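Local coordinates for protein serine-tRNA ligase (Naegleria fowleri, PDB 6BLJ) that probably attaches serine to its cognate tRNA in the cytosol by way of a seryl-adenylate, and is seen here holding AMP, at residues 44-49 with 137-142; 96-101 with 118-123; 350-355 with 439-444. All blocks are in the same frame, centred on the assembly; numbering follows the deposited sequence.

Contact 1 (44-49 with 137-142)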
ATOM      1  N   ILE A  44       1.123 -33.686   1.037  1.00 37.50           N
ATOM      2  CA  ILE A  44       1.254 -35.127   0.832  1.00 43.69           C
ATOM      3  C   ILE A  44       0.463 -35.564  -0.397  1.00 47.51           C
ATOM      4  O   ILE A  44       0.974 -36.295  -1.255  1.00 46.96           O
ATOM      5  CB  ILE A  44       0.812 -35.894   2.088  1.00 39.36           C
ATOM      6  CG1 ILE A  44       1.765 -35.607   3.253  1.00 40.49           C
ATOM      7  CG2 ILE A  44       0.769 -37.406   1.812  1.00 39.53           C
ATOM      8  CD1 ILE A  44       1.267 -36.136   4.577  1.00 44.30           C
ATOM      9  N   GLU A  45      -0.790 -35.101  -0.509  1.00 45.30           N
ATOM     10  CA  GLU A  45      -1.637 -35.473  -1.640  1.00 46.67           C
ATOM     11  C   GLU A  45      -1.033 -35.010  -2.960  1.00 45.06           C
ATOM     12  O   GLU A  45      -0.954 -35.783  -3.922  1.00 46.67           O
ATOM     13  CB  GLU A  45      -3.043 -34.894  -1.458  1.00 42.80           C
ATOM     14  N   LEU A  46      -0.588 -33.750  -3.021  1.00 40.63           N
ATOM     15  CA  LEU A  46       0.008 -33.228  -4.243  1.00 43.21           C
ATOM     16  C   LEU A  46       1.317 -33.933  -4.576  1.00 43.22           C
ATOM     17  O   LEU A  46       1.653 -34.086  -5.754  1.00 43.17           O
ATOM     18  CB  LEU A  46       0.234 -31.718  -4.123  1.00 47.54           C
ATOM     19  CG  LEU A  46      -1.018 -30.840  -4.041  1.00 52.40           C
ATOM     20  CD1 LEU A  46      -0.651 -29.405  -3.640  1.00 46.61           C
ATOM     21  CD2 LEU A  46      -1.765 -30.852  -5.360  1.00 54.94           C
ATOM     22  N   ASP A  47       2.086 -34.330  -3.559  1.00 38.12           N
ATOM     23  CA  ASP A  47       3.319 -35.067  -3.824  1.00 36.22           C
ATOM     24  C   ASP A  47       3.012 -36.429  -4.434  1.00 39.96           C
ATOM     25  O   ASP A  47       3.703 -36.873  -5.359  1.00 37.28           O
ATOM     26  CB  ASP A  47       4.130 -35.216  -2.534  1.00 35.31           C
ATOM     27  CG  ASP A  47       5.467 -35.901  -2.749  1.00 41.69           C
ATOM     28  OD1 ASP A  47       6.305 -35.385  -3.527  1.00 38.08           O
ATOM     29  OD2 ASP A  47       5.694 -36.942  -2.097  1.00 40.91           O
ATOM     30  N   GLU A  48       1.972 -37.100  -3.933  1.00 38.93           N
ATOM     31  CA  GLU A  48       1.598 -38.399  -4.483  1.00 41.28           C
ATOM     32  C   GLU A  48       1.107 -38.271  -5.920  1.00 38.25           C
ATOM     33  O   GLU A  48       1.476 -39.081  -6.776  1.00 41.67           O
ATOM     34  CB  GLU A  48       0.542 -39.057  -3.598  1.00 48.11           C
ATOM     35  CG  GLU A  48       1.126 -39.621  -2.320  1.00 52.38           C
ATOM     36  CD  GLU A  48       0.069 -40.064  -1.343  1.00 57.65           C
ATOM     37  OE1 GLU A  48      -1.124 -39.829  -1.625  1.00 63.59           O
ATOM     38  OE2 GLU A  48       0.433 -40.656  -0.302  1.00 59.10           O
ATOM     39  N   VAL A  49       0.276 -37.262  -6.204  1.00 34.65           N
ATOM     40  CA  VAL A  49      -0.187 -37.055  -7.575  1.00 42.36           C
ATOM     41  C   VAL A  49       0.992 -36.759  -8.493  1.00 49.23           C
ATOM     42  O   VAL A  49       1.060 -37.258  -9.626  1.00 47.80           O
ATOM     43  CB  VAL A  49      -1.244 -35.938  -7.623  1.00 49.28           C
ATOM     44  CG1 VAL A  49      -1.595 -35.600  -9.061  1.00 48.53           C
ATOM     45  CG2 VAL A  49      -2.492 -36.370  -6.865  1.00 48.32           C
ATOM     46  N   LYS A 137       5.603 -30.964 -14.544  1.00 46.59           N
ATOM     47  CA  LYS A 137       6.126 -29.685 -14.059  1.00 45.21           C
ATOM     48  C   LYS A 137       5.070 -28.893 -13.302  1.00 47.96           C
ATOM     49  O   LYS A 137       5.360 -28.309 -12.253  1.00 60.49           O
ATOM     50  CB  LYS A 137       6.671 -28.860 -15.224  1.00 47.45           C
ATOM     51  N   GLN A 138       3.837 -28.861 -13.812  1.00 45.16           N
ATOM     52  CA  GLN A 138       2.786 -28.118 -13.128  1.00 48.04           C
ATOM     53  C   GLN A 138       2.519 -28.702 -11.747  1.00 54.00           C
ATOM     54  O   GLN A 138       2.352 -27.960 -10.771  1.00 49.49           O
ATOM     55  CB  GLN A 138       1.505 -28.110 -13.963  1.00 47.31           C
ATOM     56  N   LYS A 139       2.488 -30.033 -11.642  1.00 52.25           N
ATOM     57  CA  LYS A 139       2.198 -30.658 -10.359  1.00 51.48           C
ATOM     58  C   LYS A 139       3.334 -30.442  -9.368  1.00 51.04           C
ATOM     59  O   LYS A 139       3.091 -30.286  -8.167  1.00 51.38           O
ATOM     60  CB  LYS A 139       1.914 -32.147 -10.551  1.00 51.53           C
ATOM     61  CG  LYS A 139       0.441 -32.436 -10.769  1.00 63.76           C
ATOM     62  CD  LYS A 139      -0.355 -31.980  -9.552  1.00 72.57           C
ATOM     63  CE  LYS A 139      -1.855 -31.999  -9.805  1.00 73.83           C
ATOM     64  NZ  LYS A 139      -2.627 -31.741  -8.549  1.00 64.94           N
ATOM     65  N   GLU A 140       4.577 -30.438  -9.849  1.00 46.82           N
ATOM     66  CA  GLU A 140       5.706 -30.180  -8.962  1.00 48.33           C
ATOM     67  C   GLU A 140       5.631 -28.768  -8.392  1.00 56.90           C
ATOM     68  O   GLU A 140       5.811 -28.559  -7.184  1.00 53.13           O
ATOM     69  CB  GLU A 140       7.020 -30.386  -9.714  1.00 42.94           C
ATOM     70  CG  GLU A 140       8.258 -30.097  -8.875  1.00 51.26           C
ATOM     71  CD  GLU A 140       9.528 -30.613  -9.514  1.00 65.90           C
ATOM     72  OE1 GLU A 140       9.429 -31.431 -10.453  1.00 75.78           O
ATOM     73  OE2 GLU A 140      10.625 -30.202  -9.083  1.00 71.97           O
ATOM     74  N   LYS A 141       5.358 -27.780  -9.250  1.00 55.13           N
ATOM     75  CA  LYS A 141       5.223 -26.408  -8.774  1.00 56.90           C
ATOM     76  C   LYS A 141       4.030 -26.267  -7.836  1.00 57.21           C
ATOM     77  O   LYS A 141       4.098 -25.531  -6.845  1.00 57.26           O
ATOM     78  CB  LYS A 141       5.096 -25.448  -9.960  1.00 60.40           C
ATOM     79  N   GLU A 142       2.932 -26.972  -8.127  1.00 51.86           N
ATOM     80  CA  GLU A 142       1.742 -26.869  -7.287  1.00 48.98           C
ATOM     81  C   GLU A 142       2.033 -27.381  -5.880  1.00 54.50           C
ATOM     82  O   GLU A 142       1.586 -26.791  -4.887  1.00 59.57           O
ATOM     83  CB  GLU A 142       0.592 -27.647  -7.919  1.00 50.14           C
ATOM     84  CG  GLU A 142      -0.775 -27.357  -7.346  1.00 58.73           C
ATOM     85  CD  GLU A 142      -1.870 -28.084  -8.098  1.00 69.75           C
ATOM     86  OE1 GLU A 142      -1.716 -28.299  -9.323  1.00 69.01           O
ATOM     87  OE2 GLU A 142      -2.911 -28.387  -7.472  1.00 77.43           O
TER

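Contact 2 (96-101 with 118-123)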
ATOM      1  N   TYR A  96      -3.362 -45.695 -25.956  1.00 36.60           N
ATOM      2  CA  TYR A  96      -3.110 -46.600 -24.839  1.00 42.31           C
ATOM      3  C   TYR A  96      -3.639 -48.009 -25.101  1.00 44.58           C
ATOM      4  O   TYR A  96      -3.051 -48.986 -24.626  1.00 42.31           O
ATOM      5  CB  TYR A  96      -3.738 -46.028 -23.574  1.00 36.82           C
ATOM      6  CG  TYR A  96      -3.078 -44.760 -23.097  1.00 43.32           C
ATOM      7  CD1 TYR A  96      -2.019 -44.811 -22.204  1.00 38.32           C
ATOM      8  CD2 TYR A  96      -3.512 -43.510 -23.536  1.00 35.42           C
ATOM      9  CE1 TYR A  96      -1.409 -43.671 -21.755  1.00 36.94           C
ATOM     10  CE2 TYR A  96      -2.902 -42.342 -23.085  1.00 35.70           C
ATOM     11  CZ  TYR A  96      -1.846 -42.438 -22.197  1.00 37.03           C
ATOM     12  OH  TYR A  96      -1.212 -41.318 -21.725  1.00 34.74           O
ATOM     13  N   ALA A  97      -4.735 -48.140 -25.855  1.00 41.23           N
ATOM     14  CA  ALA A  97      -5.341 -49.452 -26.024  1.00 47.01           C
ATOM     15  C   ALA A  97      -4.465 -50.394 -26.839  1.00 51.51           C
ATOM     16  O   ALA A  97      -4.667 -51.608 -26.774  1.00 53.20           O
ATOM     17  CB  ALA A  97      -6.723 -49.319 -26.671  1.00 47.71           C
ATOM     18  N   LEU A  98      -3.482 -49.870 -27.584  1.00 49.53           N
ATOM     19  CA  LEU A  98      -2.628 -50.713 -28.414  1.00 46.95           C
ATOM     20  C   LEU A  98      -1.469 -51.332 -27.645  1.00 43.04           C
ATOM     21  O   LEU A  98      -0.854 -52.283 -28.139  1.00 48.40           O
ATOM     22  CB  LEU A  98      -2.052 -49.914 -29.592  1.00 48.56           C
ATOM     23  CG  LEU A  98      -2.900 -49.602 -30.831  1.00 49.55           C
ATOM     24  CD1 LEU A  98      -4.072 -48.696 -30.497  1.00 46.33           C
ATOM     25  CD2 LEU A  98      -2.027 -48.964 -31.909  1.00 49.02           C
ATOM     26  N   PHE A  99      -1.145 -50.819 -26.460  1.00 39.53           N
ATOM     27  CA  PHE A  99       0.089 -51.190 -25.786  1.00 48.18           C
ATOM     28  C   PHE A  99      -0.146 -51.991 -24.509  1.00 48.99           C
ATOM     29  O   PHE A  99       0.743 -52.066 -23.657  1.00 53.05           O
ATOM     30  CB  PHE A  99       0.919 -49.937 -25.508  1.00 38.49           C
ATOM     31  CG  PHE A  99       1.431 -49.277 -26.762  1.00 40.36           C
ATOM     32  CD1 PHE A  99       2.586 -49.739 -27.382  1.00 45.54           C
ATOM     33  CD2 PHE A  99       0.734 -48.223 -27.350  1.00 45.58           C
ATOM     34  CE1 PHE A  99       3.055 -49.146 -28.555  1.00 38.05           C
ATOM     35  CE2 PHE A  99       1.198 -47.627 -28.525  1.00 36.87           C
ATOM     36  CZ  PHE A  99       2.359 -48.085 -29.122  1.00 37.31           C
ATOM     37  N   THR A 100      -1.318 -52.601 -24.358  1.00 49.28           N
ATOM     38  CA  THR A 100      -1.495 -53.578 -23.295  1.00 56.39           C
ATOM     39  C   THR A 100      -0.846 -54.891 -23.711  1.00 57.20           C
ATOM     40  O   THR A 100      -0.694 -55.174 -24.902  1.00 54.60           O
ATOM     41  CB  THR A 100      -2.974 -53.814 -22.990  1.00 55.90           C
ATOM     42  OG1 THR A 100      -3.586 -54.484 -24.099  1.00 61.20           O
ATOM     43  CG2 THR A 100      -3.686 -52.503 -22.730  1.00 53.60           C
ATOM     44  N   LYS A 101      -0.450 -55.692 -22.718  1.00 63.61           N
ATOM     45  CA  LYS A 101       0.160 -56.980 -23.036  1.00 60.93           C
ATOM     46  C   LYS A 101      -0.765 -57.818 -23.906  1.00 62.51           C
ATOM     47  O   LYS A 101      -0.319 -58.440 -24.880  1.00 69.65           O
ATOM     48  CB  LYS A 101       0.526 -57.729 -21.755  1.00 60.60           C
ATOM     49  N   LYS A 118       5.889 -45.426 -37.668  1.00 40.24           N
ATOM     50  CA  LYS A 118       6.763 -44.298 -37.391  1.00 42.25           C
ATOM     51  C   LYS A 118       5.951 -43.033 -37.167  1.00 42.85           C
ATOM     52  O   LYS A 118       6.345 -42.190 -36.349  1.00 44.34           O
ATOM     53  CB  LYS A 118       7.760 -44.106 -38.541  1.00 41.83           C
ATOM     54  CG  LYS A 118       8.603 -45.342 -38.850  1.00 43.94           C
ATOM     55  CD  LYS A 118       9.833 -44.997 -39.674  1.00 48.86           C
ATOM     56  CE  LYS A 118       9.963 -45.916 -40.873  1.00 59.54           C
ATOM     57  NZ  LYS A 118      11.394 -46.245 -41.145  1.00 67.43           N
ATOM     58  N   LYS A 119       4.796 -42.907 -37.833  1.00 39.66           N
ATOM     59  CA  LYS A 119       3.912 -41.773 -37.562  1.00 39.28           C
ATOM     60  C   LYS A 119       3.349 -41.847 -36.147  1.00 39.48           C
ATOM     61  O   LYS A 119       3.186 -40.821 -35.471  1.00 38.08           O
ATOM     62  CB  LYS A 119       2.746 -41.743 -38.555  1.00 39.47           C
ATOM     63  CG  LYS A 119       3.027 -41.175 -39.934  1.00 56.21           C
ATOM     64  CD  LYS A 119       1.704 -41.030 -40.680  1.00 56.29           C
ATOM     65  CE  LYS A 119       1.837 -40.235 -41.968  1.00 62.21           C
ATOM     66  NZ  LYS A 119       2.298 -41.076 -43.111  1.00 62.75           N
ATOM     67  N   LEU A 120       3.013 -43.059 -35.705  1.00 37.94           N
ATOM     68  CA  LEU A 120       2.459 -43.243 -34.373  1.00 37.23           C
ATOM     69  C   LEU A 120       3.458 -42.813 -33.306  1.00 36.97           C
ATOM     70  O   LEU A 120       3.089 -42.150 -32.329  1.00 36.44           O
ATOM     71  CB  LEU A 120       2.044 -44.706 -34.195  1.00 37.64           C
ATOM     72  CG  LEU A 120       1.554 -45.165 -32.823  1.00 39.84           C
ATOM     73  CD1 LEU A 120       0.342 -44.323 -32.423  1.00 37.47           C
ATOM     74  CD2 LEU A 120       1.211 -46.655 -32.841  1.00 37.32           C
ATOM     75  N   SER A 121       4.732 -43.199 -33.468  1.00 37.61           N
ATOM     76  CA  SER A 121       5.752 -42.817 -32.488  1.00 37.47           C
ATOM     77  C   SER A 121       5.893 -41.297 -32.425  1.00 37.49           C
ATOM     78  O   SER A 121       6.005 -40.715 -31.338  1.00 37.05           O
ATOM     79  CB  SER A 121       7.088 -43.483 -32.825  1.00 39.35           C
ATOM     80  OG  SER A 121       8.066 -43.224 -31.823  1.00 41.34           O
ATOM     81  N   THR A 122       5.900 -40.641 -33.588  1.00 38.16           N
ATOM     82  CA  THR A 122       5.959 -39.182 -33.634  1.00 38.52           C
ATOM     83  C   THR A 122       4.746 -38.565 -32.945  1.00 41.47           C
ATOM     84  O   THR A 122       4.873 -37.623 -32.157  1.00 38.89           O
ATOM     85  CB  THR A 122       6.017 -38.718 -35.090  1.00 41.80           C
ATOM     86  OG1 THR A 122       7.243 -39.157 -35.687  1.00 40.54           O
ATOM     87  CG2 THR A 122       5.913 -37.186 -35.173  1.00 43.53           C
ATOM     88  N   TYR A 123       3.562 -39.103 -33.227  1.00 38.08           N
ATOM     89  CA  TYR A 123       2.345 -38.622 -32.590  1.00 36.93           C
ATOM     90  C   TYR A 123       2.430 -38.754 -31.074  1.00 36.13           C
ATOM     91  O   TYR A 123       2.152 -37.797 -30.337  1.00 36.00           O
ATOM     92  CB  TYR A 123       1.149 -39.395 -33.150  1.00 36.90           C
ATOM     93  CG  TYR A 123      -0.159 -39.106 -32.461  1.00 49.09           C
ATOM     94  CD1 TYR A 123      -0.894 -37.970 -32.766  1.00 49.08           C
ATOM     95  CD2 TYR A 123      -0.676 -39.994 -31.528  1.00 50.90           C
ATOM     96  CE1 TYR A 123      -2.105 -37.712 -32.135  1.00 56.19           C
ATOM     97  CE2 TYR A 123      -1.883 -39.746 -30.899  1.00 62.08           C
ATOM     98  CZ  TYR A 123      -2.592 -38.603 -31.205  1.00 66.86           C
ATOM     99  OH  TYR A 123      -3.791 -38.351 -30.579  1.00 78.60           O
TER

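Contact 3 (350-355 with 439-444)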
ATOM      1  N   TRP A 350      21.957 -23.804  17.176  1.00 35.56           N
ATOM      2  CA  TRP A 350      21.377 -23.637  18.510  1.00 32.76           C
ATOM      3  C   TRP A 350      22.417 -23.160  19.515  1.00 31.51           C
ATOM      4  O   TRP A 350      22.104 -22.363  20.409  1.00 34.16           O
ATOM      5  CB  TRP A 350      20.709 -24.947  18.964  1.00 37.29           C
ATOM      6  CG  TRP A 350      19.542 -25.231  18.076  1.00 36.98           C
ATOM      7  CD1 TRP A 350      19.417 -26.238  17.163  1.00 31.97           C
ATOM      8  CD2 TRP A 350      18.379 -24.406  17.929  1.00 33.38           C
ATOM      9  NE1 TRP A 350      18.228 -26.114  16.485  1.00 33.07           N
ATOM     10  CE2 TRP A 350      17.575 -24.993  16.934  1.00 34.88           C
ATOM     11  CE3 TRP A 350      17.934 -23.233  18.555  1.00 36.50           C
ATOM     12  CZ2 TRP A 350      16.351 -24.450  16.552  1.00 35.57           C
ATOM     13  CZ3 TRP A 350      16.715 -22.696  18.177  1.00 34.72           C
ATOM     14  CH2 TRP A 350      15.941 -23.300  17.182  1.00 32.82           C
ATOM     15  N   GLU A 351      23.657 -23.636  19.396  1.00 30.36           N
ATOM     16  CA  GLU A 351      24.726 -23.080  20.220  1.00 33.70           C
ATOM     17  C   GLU A 351      24.977 -21.613  19.878  1.00 32.96           C
ATOM     18  O   GLU A 351      25.215 -20.785  20.769  1.00 39.76           O
ATOM     19  CB  GLU A 351      25.997 -23.916  20.056  1.00 41.36           C
ATOM     20  CG  GLU A 351      25.849 -25.332  20.602  1.00 43.63           C
ATOM     21  CD  GLU A 351      26.992 -26.248  20.203  1.00 57.24           C
ATOM     22  OE1 GLU A 351      27.962 -25.769  19.580  1.00 62.73           O
ATOM     23  OE2 GLU A 351      26.914 -27.457  20.501  1.00 64.54           O
ATOM     24  N   MET A 352      24.903 -21.262  18.596  1.00 30.29           N
ATOM     25  CA  MET A 352      25.113 -19.868  18.209  1.00 32.99           C
ATOM     26  C   MET A 352      23.982 -18.971  18.715  1.00 34.40           C
ATOM     27  O   MET A 352      24.214 -17.800  19.055  1.00 32.37           O
ATOM     28  CB  MET A 352      25.259 -19.773  16.686  1.00 32.00           C
ATOM     29  CG  MET A 352      25.693 -18.407  16.168  1.00 28.74           C
ATOM     30  SD  MET A 352      27.290 -17.900  16.845  1.00 37.94           S
ATOM     31  CE  MET A 352      28.364 -19.232  16.291  1.00 30.26           C
ATOM     32  N   PHE A 353      22.754 -19.494  18.746  1.00 29.96           N
ATOM     33  CA  PHE A 353      21.627 -18.769  19.324  1.00 26.33           C
ATOM     34  C   PHE A 353      21.935 -18.340  20.757  1.00 30.86           C
ATOM     35  O   PHE A 353      21.767 -17.170  21.120  1.00 27.39           O
ATOM     36  CB  PHE A 353      20.375 -19.664  19.262  1.00 25.51           C
ATOM     37  CG  PHE A 353      19.119 -19.039  19.850  1.00 27.83           C
ATOM     38  CD1 PHE A 353      18.242 -18.316  19.042  1.00 28.60           C
ATOM     39  CD2 PHE A 353      18.801 -19.195  21.191  1.00 32.64           C
ATOM     40  CE1 PHE A 353      17.084 -17.749  19.565  1.00 29.67           C
ATOM     41  CE2 PHE A 353      17.645 -18.628  21.721  1.00 36.23           C
ATOM     42  CZ  PHE A 353      16.784 -17.910  20.906  1.00 29.72           C
ATOM     43  N   ASP A 354      22.411 -19.285  21.580  1.00 31.63           N
ATOM     44  CA  ASP A 354      22.778 -18.978  22.961  1.00 34.31           C
ATOM     45  C   ASP A 354      23.900 -17.948  23.026  1.00 34.87           C
ATOM     46  O   ASP A 354      23.891 -17.066  23.894  1.00 33.04           O
ATOM     47  CB  ASP A 354      23.200 -20.264  23.691  1.00 39.38           C
ATOM     48  CG  ASP A 354      22.047 -21.237  23.888  1.00 40.09           C
ATOM     49  OD1 ASP A 354      20.880 -20.808  23.809  1.00 42.78           O
ATOM     50  OD2 ASP A 354      22.305 -22.428  24.134  1.00 47.36           O
ATOM     51  N   GLU A 355      24.888 -18.060  22.131  1.00 31.59           N
ATOM     52  CA  GLU A 355      25.988 -17.100  22.112  1.00 34.02           C
ATOM     53  C   GLU A 355      25.488 -15.693  21.792  1.00 32.34           C
ATOM     54  O   GLU A 355      25.916 -14.717  22.420  1.00 30.90           O
ATOM     55  CB  GLU A 355      27.054 -17.526  21.092  1.00 37.70           C
ATOM     56  CG  GLU A 355      28.158 -16.473  20.882  1.00 45.82           C
ATOM     57  CD  GLU A 355      29.197 -16.859  19.822  1.00 45.83           C
ATOM     58  OE1 GLU A 355      29.683 -18.011  19.834  1.00 41.83           O
ATOM     59  OE2 GLU A 355      29.512 -15.996  18.962  1.00 39.99           O
ATOM     60  N   HIS A 439      22.491 -22.633   8.066  1.00 32.35           N
ATOM     61  CA  HIS A 439      21.529 -21.988   8.948  1.00 36.16           C
ATOM     62  C   HIS A 439      21.876 -20.513   9.085  1.00 37.50           C
ATOM     63  O   HIS A 439      23.049 -20.134   9.010  1.00 33.59           O
ATOM     64  CB  HIS A 439      21.508 -22.613  10.347  1.00 32.31           C
ATOM     65  CG  HIS A 439      20.974 -24.011  10.380  1.00 31.49           C
ATOM     66  ND1 HIS A 439      20.643 -24.651  11.554  1.00 29.03           N
ATOM     67  CD2 HIS A 439      20.715 -24.891   9.384  1.00 30.05           C
ATOM     68  CE1 HIS A 439      20.216 -25.874  11.280  1.00 29.94           C
ATOM     69  NE2 HIS A 439      20.250 -26.042   9.969  1.00 31.02           N
ATOM     70  N   MET A 440      20.845 -19.689   9.325  1.00 25.53           N
ATOM     71  CA  MET A 440      21.017 -18.263   9.544  1.00 30.62           C
ATOM     72  C   MET A 440      20.291 -17.830  10.810  1.00 30.71           C
ATOM     73  O   MET A 440      19.164 -18.268  11.080  1.00 28.23           O
ATOM     74  CB  MET A 440      20.493 -17.435   8.356  1.00 30.98           C
ATOM     75  CG  MET A 440      21.479 -17.216   7.225  1.00 35.86           C
ATOM     76  SD  MET A 440      20.676 -16.324   5.863  1.00 38.26           S
ATOM     77  CE  MET A 440      22.121 -16.015   4.855  1.00 36.68           C
ATOM     78  N   LEU A 441      20.938 -16.941  11.561  1.00 28.18           N
ATOM     79  CA  LEU A 441      20.398 -16.353  12.782  1.00 26.68           C
ATOM     80  C   LEU A 441      20.590 -14.843  12.756  1.00 30.32           C
ATOM     81  O   LEU A 441      21.513 -14.329  12.114  1.00 26.42           O
ATOM     82  CB  LEU A 441      21.093 -16.903  14.042  1.00 23.59           C
ATOM     83  CG  LEU A 441      21.135 -18.425  14.220  1.00 29.70           C
ATOM     84  CD1 LEU A 441      22.418 -18.987  13.630  1.00 25.43           C
ATOM     85  CD2 LEU A 441      20.999 -18.767  15.704  1.00 24.77           C
ATOM     86  N   ASN A 442      19.731 -14.132  13.490  1.00 22.00           N
ATOM     87  CA  ASN A 442      19.934 -12.705  13.694  1.00 28.27           C
ATOM     88  C   ASN A 442      19.497 -12.322  15.100  1.00 27.87           C
ATOM     89  O   ASN A 442      18.610 -12.945  15.686  1.00 28.15           O
ATOM     90  CB  ASN A 442      19.157 -11.854  12.678  1.00 31.43           C
ATOM     91  CG  ASN A 442      17.658 -11.919  12.895  1.00 34.92           C
ATOM     92  OD1 ASN A 442      16.993 -12.840  12.435  1.00 39.71           O
ATOM     93  ND2 ASN A 442      17.123 -10.942  13.609  1.00 39.78           N
ATOM     94  N   SER A 443      20.137 -11.286  15.632  1.00 25.35           N
ATOM     95  CA  SER A 443      19.791 -10.727  16.929  1.00 23.91           C
ATOM     96  C   SER A 443      20.172  -9.257  16.978  1.00 30.06           C
ATOM     97  O   SER A 443      21.311  -8.901  16.667  1.00 27.84           O
ATOM     98  CB  SER A 443      20.497 -11.463  18.074  1.00 23.38           C
ATOM     99  OG  SER A 443      20.124 -10.867  19.310  1.00 28.44           O
ATOM    100  N   THR A 444      19.231  -8.420  17.398  1.00 25.09           N
ATOM    101  CA  THR A 444      19.572  -7.055  17.761  1.00 23.66           C
ATOM    102  C   THR A 444      20.758  -7.036  18.714  1.00 22.34           C
ATOM    103  O   THR A 444      20.845  -7.854  19.628  1.00 29.62           O
ATOM    104  CB  THR A 444      18.412  -6.370  18.481  1.00 24.09           C
ATOM    105  OG1 THR A 444      17.162  -6.757  17.899  1.00 24.99           O
ATOM    106  CG2 THR A 444      18.609  -4.840  18.465  1.00 24.93           C
TER

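Contact 1 (44-49 with 137-142)
Leu-46 and Lys-139 meet because of how their torsions are set. In Leu-46, CG lies anti to the carbonyl carbon (chi1 -67°), which sends both methyls across to the facing helix. In Lys-139 the bend at chi2 (-61°) and the straight run beyond it carry CE and NZ to Val-49 CG1 and Leu-46 CD2. Leu-46 CD2 comes 3.4 Å from Lys-139 NZ and the same 3.4 Å from Glu-142 OE2, and its side chain lies at about a right angle to both. The other methyl, Leu-46 CD1, rests 3.7 Å from the backbone O of Glu-142. One turn further on, Val-49 CG1 touches the methylenes of Lys-139, with CE nearest at 3.7 Å. Glu-142 is extended beyond CG, and its OE2 forms a salt bridge of 3.5 Å with Lys-139 NZ within the same helix. The segment axes approach to 8.9 Å at 162°, the nearly antiparallel pairing of a two-helix coiled-coil arm. Asp-47, whose CB points away, is salt-bridged through OD1 to Arg-143 of helix 114-147, just past the segment, and to Arg-16. No hydrogen bond joins the two segments: the leucine methyls pack against the ends and backbone of charged residues beside that polar tie, and Lys-139 serves both an ion pair, through NZ, and apolar packing, through its methylenes.

Contact 2 (96-101 with 118-123)
Leu-120, from the helix, meets Leu-98 and Phe-99 of the loop through one methyl group. Its CB points at the loop, although the backbones stay well apart: the nearest CA atoms, those of Leu-98 and Leu-120, are 10.8 Å from each other. From CB the chain goes on to CG, set anti to the backbone N (chi1 174°), which carries the branch outward from the helix. Beyond CG the side chain forks; CD2 makes the contact, while CB, CG and CD1 meet no atom of 96-101 within 4.2 Å. That CD2 methyl lies 4.1 Å from Leu-98 CD2, the two leucines reaching toward each other tip to tip, and it is equally 4.1 Å from Phe-99 CZ, approaching the ring obliquely. Nothing polar passes between the segments, and the 91 Å² buried is small, as expected of a contact made by side-chain ends alone. Val-91, Leu-87 and Val-95 also touch Leu-120, and the Phe-99 ring stacks on Phe-63 of helix 38-76, so this methyl belongs to a larger apolar cluster. The loop is shaped by a backbone bond from Phe-99 N to Tyr-96 O (3.2 Å), and just after it Thr-100 is the N-cap of helix 101-105, its OG1 bonded to Ala-103 N. The cluster packs the connection between the two long helices against both of them, in the N-terminal tRNA-binding arm typical of seryl-tRNA synthetases.

Contact 3 (350-355 with 439-444)
Leu-441 meets Met-352 and Phe-353 from the middle of its strand. His-439, at the start of the segment, turns its CB toward the helix, and its ND1 is hydrogen-bonded to Ser-349 OG, just before 350-355. Two residues on, at Leu-441, the CA is 7.1 Å from that of Phe-353, the nearest pair of the two segments. The first torsion of the leucine (chi1 -54°) places CG anti to the carbonyl carbon; chi2, at the unusual value of 92°, then sets CD1 toward Met-352 and CD2 toward Phe-353. CD2 presses on the helix backbone, 3.6 Å from Phe-353 N and 3.7 Å from Phe-353 CB, and lies at the edge of the phenyl ring, near its plane. CD1 comes 4.2 Å from Met-352 CG, the thioether beyond being led away by bends at chi2 and chi3 (both 59°). This is a helix laid on the largely antiparallel sheet of the class II synthetase catalytic core: strand 436-447 pairs antiparallel with 332-342 and 404-412, and helix 348-366 packs on it through these apolar groups, while Phe-389 meets the Phe-353 ring edge-to-face. Further along the strand, Ser-443 is tied to its own neighbour, its OG donating a hydrogen bond to Thr-444 O at 3.1 Å. Thr-444, which ends the segment, touches AMP, and its OG1 is hydrogen-bonded to Ser-409 N, of another residue in the nucleotide pocket.

Overall arrangement
Contacts 1 and 2 share helix 114-147 and lie on the same side of the chain's centre, with their own centres 27 Å apart; along the chain, contact 2 is nested inside the loop that contact 1 closes. Contact 2 is the more remote, 50 Å from the chain centre against 25 Å for contact 1, which places it further out on the arm. Contact 3 follows both in sequence and belongs to the catalytic core, 34 Å from contact 1 and 59 Å from contact 2 between centres. It alone includes a residue of the AMP pocket, Thr-444, and the Phe-353 side chain is about 12 Å from the nucleotide. No two of the contacts touch.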